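Local coordinates for DYNE8 (Micromonospora chersina, PDB 4AMM), which forms the acyltransferase domain of an iterative enediyne polyketide synthase, and probably transfers acyl units to the synthase's carrier domain during dynemicin biosynthesis, at residues A172-S176 with V331-L337; T310-W314 with G338-A342. One frame throughout, in Å; residues are numbered along the deposited sequence.

Overall arrangement
Along the chain the four segments alternate, so the contacts cross. A172-S176, the end of strand 171-174 in the parallel sheet, comes first; the chain then runs through the mixed-sheet subdomain and returns along edge strand 305-306 into the loop T310-W314. Interaction 1 closes a loop of 154 residues when V331-L337, which passes from edge strand 331-332 of the mixed sheet into helix 333-339, packs on A172-S176 and ties that sheet to the parallel one. Interaction 2 closes one of 23, bringing the end of that helix to T310-W314. The helix is shared, and the contacts touch at several points, including R332 CD on G311 N at 3.7 Å and L340 CD2 on L173 CD2 at 4.0 Å.

Interaction 1 (A172-S176 with V331-L337); sequences ALGHS and VRFREAL
A helix laid antiparallel over a strand is a standard way to cover a parallel sheet, and here strand 172-174 and helix 333-337 run at 173°, their axes 9.3 Å apart at closest approach. The CA atoms register as S176-V331 (6.1 Å), H175-F333 (6.5 Å) and L173-A336 (6.8 Å). Extended phi/psi values hold from A172 to G174; H175 sits near -88/113, and S176 switches to 55/-117.

V331, rotamer t, points toward the strand end: its CG1 lies 3.7 Å from the centroid of the H175 ring, 9° off the normal, a CH-pi contact, while its CG2 is 4.0 Å from S176 CB. R332 is the centre of an inverse gamma turn and the N-cap residue; its CA-to-CB bond points away from A172-S176, and NH1 forms a salt bridge with E335 OE1 at 2.8 Å. F333 (t) opens the helix, its CD1 lying 3.7 Å from H175 CD2, with the two ring planes oblique at 49°; its CE1 meets L173 CD1 at 3.8 Å. A336 and L337 take the other branch of L173: CD2 is 4.1 Å from A336 CB and 3.6 Å from L337 CA. Both chi angles of L173 are p, which spreads its methyls between F333 and the next helical turn.

H175 (t) sends NE2 to N240 of strand 235-241, beside the V331-F333 segment, while S176 OG hydrogen-bonds H278 and R201. The G174-x-S176-x-G178 pattern and the positive phi of S176, in the tight turn between strand 171-174 and helix 178-185, fit the nucleophile elbow of acyltransferases, with S176 and H278 probably its Ser-His dyad.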
loop_
_atom_site.group_PDB
_atom_site.type_symbol
_atom_site.label_atom_id
_atom_site.label_comp_id
_atom_site.label_asym_id
_atom_site.label_seq_id
_atom_site.Cartn_x
_atom_site.Cartn_y
_atom_site.Cartn_z
ATOM N N ALA A 172 8.697 1.103 7.015
ATOM C CA ALA A 172 7.393 0.543 6.544
ATOM C C ALA A 172 6.347 1.014 7.507
ATOM O O ALA A 172 6.562 1.302 8.646
ATOM C CB ALA A 172 7.423 -0.943 6.523
ATOM N N LEU A 173 5.111 0.964 6.998
ATOM C CA LEU A 173 3.924 1.028 7.882
ATOM C C LEU A 173 2.901 0.049 7.367
ATOM O O LEU A 173 2.881 -0.303 6.172
ATOM C CB LEU A 173 3.325 2.435 7.907
ATOM C CG LEU A 173 2.658 2.971 6.699
ATOM C CD1 LEU A 173 1.169 2.393 6.537
ATOM C CD2 LEU A 173 2.620 4.532 6.763
ATOM N N GLY A 174 2.047 -0.393 8.280
ATOM C CA GLY A 174 0.932 -1.293 7.928
ATOM C C GLY A 174 -0.368 -0.733 8.472
ATOM O O GLY A 174 -0.418 -0.244 9.600
ATOM N N HIS A 175 -1.415 -0.794 7.633
ATOM C CA HIS A 175 -2.783 -0.316 8.009
ATOM C C HIS A 175 -3.548 -1.447 8.665
ATOM O O HIS A 175 -3.903 -2.422 8.030
ATOM C CB HIS A 175 -3.466 0.105 6.702
ATOM C CG HIS A 175 -4.652 1.017 6.878
ATOM N ND1 HIS A 175 -5.884 0.532 7.330
ATOM C CD2 HIS A 175 -4.830 2.337 6.574
ATOM C CE1 HIS A 175 -6.741 1.547 7.306
ATOM N NE2 HIS A 175 -6.136 2.646 6.872
ATOM N N SER A 176 -3.815 -1.263 9.971
ATOM C CA SER A 176 -4.625 -2.272 10.728
ATOM C C SER A 176 -3.946 -3.655 10.544
ATOM O O SER A 176 -2.790 -3.848 11.054
ATOM C CB SER A 176 -6.083 -2.224 10.308
ATOM O OG SER A 176 -6.738 -3.121 11.242
ATOM N N VAL A 331 -7.115 3.526 13.793
ATOM C CA VAL A 331 -5.990 3.322 12.859
ATOM C C VAL A 331 -5.444 4.676 12.515
ATOM O O VAL A 331 -6.085 5.568 11.901
ATOM C CB VAL A 331 -6.451 2.643 11.549
ATOM C CG1 VAL A 331 -5.240 2.498 10.552
ATOM C CG2 VAL A 331 -7.088 1.313 11.814
ATOM N N ARG A 332 -4.195 4.915 12.931
ATOM C CA ARG A 332 -3.530 6.228 12.763
ATOM C C ARG A 332 -2.738 6.282 11.528
ATOM O O ARG A 332 -1.474 6.455 11.530
ATOM C CB ARG A 332 -2.638 6.450 14.026
ATOM C CG ARG A 332 -3.537 6.476 15.309
ATOM C CD ARG A 332 -2.699 6.969 16.535
ATOM N NE ARG A 332 -3.634 7.163 17.649
ATOM C CZ ARG A 332 -4.535 8.146 17.704
ATOM N NH1 ARG A 332 -4.542 9.115 16.826
ATOM N NH2 ARG A 332 -5.415 8.181 18.687
ATOM N N PHE A 333 -3.393 6.131 10.368
ATOM C CA PHE A 333 -2.630 6.094 9.113
ATOM C C PHE A 333 -2.163 7.483 8.754
ATOM O O PHE A 333 -0.988 7.545 8.318
ATOM C CB PHE A 333 -3.607 5.639 8.007
ATOM C CG PHE A 333 -2.955 5.658 6.642
ATOM C CD1 PHE A 333 -2.031 4.670 6.266
ATOM C CD2 PHE A 333 -3.278 6.627 5.711
ATOM C CE1 PHE A 333 -1.458 4.677 4.942
ATOM C CE2 PHE A 333 -2.678 6.677 4.427
ATOM C CZ PHE A 333 -1.778 5.690 4.052
ATOM N N ARG A 334 -2.891 8.540 8.952
ATOM C CA ARG A 334 -2.389 9.870 8.620
ATOM C C ARG A 334 -1.116 10.142 9.388
ATOM O O ARG A 334 -0.080 10.627 8.781
ATOM C CB ARG A 334 -3.464 10.895 9.016
ATOM C CG ARG A 334 -2.994 12.373 8.806
ATOM C CD ARG A 334 -4.118 13.325 9.296
ATOM N NE ARG A 334 -4.391 13.112 10.681
ATOM C CZ ARG A 334 -3.695 13.593 11.710
ATOM N NH1 ARG A 334 -2.684 14.474 11.471
ATOM N NH2 ARG A 334 -4.009 13.333 12.972
ATOM N N GLU A 335 -1.075 9.821 10.684
ATOM C CA GLU A 335 0.114 10.146 11.486
ATOM C C GLU A 335 1.241 9.250 11.087
ATOM O O GLU A 335 2.443 9.744 10.921
ATOM C CB GLU A 335 -0.164 10.018 12.984
ATOM C CG GLU A 335 -1.038 11.148 13.497
ATOM C CD GLU A 335 -1.762 10.752 14.818
ATOM O OE1 GLU A 335 -2.621 9.825 14.861
ATOM O OE2 GLU A 335 -1.503 11.447 15.816
ATOM N N ALA A 336 1.081 7.967 10.890
ATOM C CA ALA A 336 2.137 7.071 10.546
ATOM C C ALA A 336 2.714 7.454 9.180
ATOM O O ALA A 336 3.924 7.438 8.984
ATOM C CB ALA A 336 1.671 5.574 10.566
ATOM N N LEU A 337 1.880 7.815 8.207
ATOM C CA LEU A 337 2.342 8.155 6.897
ATOM C C LEU A 337 3.160 9.425 6.970
ATOM O O LEU A 337 4.195 9.514 6.263
ATOM C CB LEU A 337 1.136 8.312 5.920
ATOM C CG LEU A 337 1.473 8.673 4.496
ATOM C CD1 LEU A 337 2.203 7.572 3.796
ATOM C CD2 LEU A 337 0.140 9.085 3.739
#

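Interaction 2 (T310-W314 with G338-A342); sequences TGAWW and GLLDA
The indole of W313 overlaps the side chain of L339: the CD1 methyl lies 4.3 Å from the centroid of the five-membered ring, 9° off its normal, a CH-pi contact over the face. The loop T310-W314 opens with an ST turn, in which T310, rotamer p, places OG1 to accept from A312 N at 3.2 Å, and it illustrates how the loop after an edge strand of an alpha/beta core can pack on the end of a covering helix. G311 has positive phi (63/26), a conformation that favours glycine, and A312 (-142/163) and W313 (-60/144) then run extended.

Across the contact, helix 333-339 ends at L339, and L340 (-77/105) is the first residue to leave helical angles, turning the chain toward strand 344-347. The nearest CA pair is A312 and L339, 7.3 Å apart. L339 (m, t) points toward the loop, its CD1 reaching A312 CA at 3.5 Å and G311 O at 3.6 Å. W313 has chi1 m and chi2 105°, which bring the end of the ring to the helix although its CA-to-CB bond runs sideways: CZ2 sits 4.1 Å from L339 CB and 3.3 Å from L339 O, and CH2, at the ring edge, is 4.2 Å from L340 CD1. The indole also touches A306 of strand 305-306 and P304 before it, while W314 turns to helices 178-185 and 319-328.

One water finishes the junction, donating to L339 O at 2.6 Å and accepting a weak hydrogen bond from W313 NE1 at 3.5 Å.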
loop_
_atom_site.group_PDB
_atom_site.type_symbol
_atom_site.label_atom_id
_atom_site.label_comp_id
_atom_site.label_asym_id
_atom_site.label_seq_id
_atom_site.Cartn_x
_atom_site.Cartn_y
_atom_site.Cartn_z
ATOM N N THR A 310 0.074 3.434 17.413
ATOM C CA THR A 310 0.609 4.537 18.257
ATOM C C THR A 310 0.808 5.804 17.515
ATOM O O THR A 310 0.839 6.889 18.135
ATOM C CB THR A 310 1.934 4.170 18.874
ATOM O OG1 THR A 310 2.872 3.987 17.843
ATOM C CG2 THR A 310 1.827 2.853 19.675
ATOM N N GLY A 311 0.817 5.769 16.185
ATOM C CA GLY A 311 1.143 6.949 15.406
ATOM C C GLY A 311 2.569 7.461 15.643
ATOM O O GLY A 311 2.836 8.684 15.470
ATOM N N ALA A 312 3.423 6.542 16.035
ATOM C CA ALA A 312 4.846 6.837 16.364
ATOM C C ALA A 312 5.644 5.718 15.874
ATOM O O ALA A 312 5.227 4.631 15.502
ATOM C CB ALA A 312 5.017 6.978 17.897
ATOM N N TRP A 313 6.946 5.968 15.764
ATOM C CA TRP A 313 7.821 4.884 15.467
ATOM C C TRP A 313 7.792 3.766 16.503
ATOM O O TRP A 313 7.707 4.029 17.757
ATOM C CB TRP A 313 9.315 5.389 15.304
ATOM C CG TRP A 313 9.531 6.231 14.152
ATOM C CD1 TRP A 313 9.701 7.579 14.170
ATOM C CD2 TRP A 313 9.502 5.849 12.766
ATOM N NE1 TRP A 313 9.816 8.062 12.897
ATOM C CE2 TRP A 313 9.725 7.019 12.023
ATOM C CE3 TRP A 313 9.381 4.607 12.098
ATOM C CZ2 TRP A 313 9.802 7.007 10.638
ATOM C CZ3 TRP A 313 9.451 4.588 10.742
ATOM C CH2 TRP A 313 9.642 5.814 10.008
ATOM N N TRP A 314 7.923 2.530 16.052
ATOM C CA TRP A 314 7.989 1.426 16.979
ATOM C C TRP A 314 9.335 1.557 17.708
ATOM O O TRP A 314 10.376 1.704 17.111
ATOM C CB TRP A 314 7.922 0.144 16.163
ATOM C CG TRP A 314 7.593 -0.983 16.953
ATOM C CD1 TRP A 314 8.475 -1.607 17.822
ATOM C CD2 TRP A 314 6.326 -1.729 17.059
ATOM N NE1 TRP A 314 7.854 -2.660 18.434
ATOM C CE2 TRP A 314 6.549 -2.732 18.048
ATOM C CE3 TRP A 314 5.051 -1.663 16.471
ATOM C CZ2 TRP A 314 5.605 -3.649 18.394
ATOM C CZ3 TRP A 314 4.110 -2.551 16.851
ATOM C CH2 TRP A 314 4.354 -3.536 17.844
ATOM N N GLY A 338 2.774 10.344 7.793
ATOM C CA GLY A 338 3.512 11.605 7.949
ATOM C C GLY A 338 4.879 11.300 8.543
ATOM O O GLY A 338 5.849 12.069 8.212
ATOM N N LEU A 339 5.046 10.262 9.341
ATOM C CA LEU A 339 6.368 9.954 9.930
ATOM C C LEU A 339 7.271 9.397 8.885
ATOM O O LEU A 339 8.519 9.585 8.963
ATOM C CB LEU A 339 6.222 8.901 11.037
ATOM C CG LEU A 339 5.676 9.410 12.345
ATOM C CD1 LEU A 339 5.535 8.155 13.212
ATOM C CD2 LEU A 339 6.640 10.399 13.035
ATOM N N LEU A 340 6.764 8.615 7.947
ATOM C CA LEU A 340 7.592 7.903 6.999
ATOM C C LEU A 340 8.052 8.899 5.962
ATOM O O LEU A 340 7.291 9.349 5.145
ATOM C CB LEU A 340 6.756 6.681 6.462
ATOM C CG LEU A 340 7.346 5.656 5.528
ATOM C CD1 LEU A 340 8.687 5.029 6.024
ATOM C CD2 LEU A 340 6.269 4.579 5.213
ATOM N N ASP A 341 9.310 9.317 6.018
ATOM C CA ASP A 341 9.867 10.342 5.117
ATOM C C ASP A 341 10.404 9.628 3.884
ATOM O O ASP A 341 11.417 8.930 3.954
ATOM C CB ASP A 341 10.940 11.094 5.881
ATOM C CG ASP A 341 11.834 12.009 4.943
ATOM O OD1 ASP A 341 11.395 12.401 3.815
ATOM O OD2 ASP A 341 12.999 12.297 5.355
ATOM N N ALA A 342 9.654 9.698 2.789
ATOM C CA ALA A 342 10.004 8.898 1.648
ATOM C C ALA A 342 9.521 9.620 0.428
ATOM O O ALA A 342 8.384 10.107 0.384
ATOM C CB ALA A 342 9.339 7.491 1.701
HETATM O O HOH W 1 10.095 10.761 10.717
#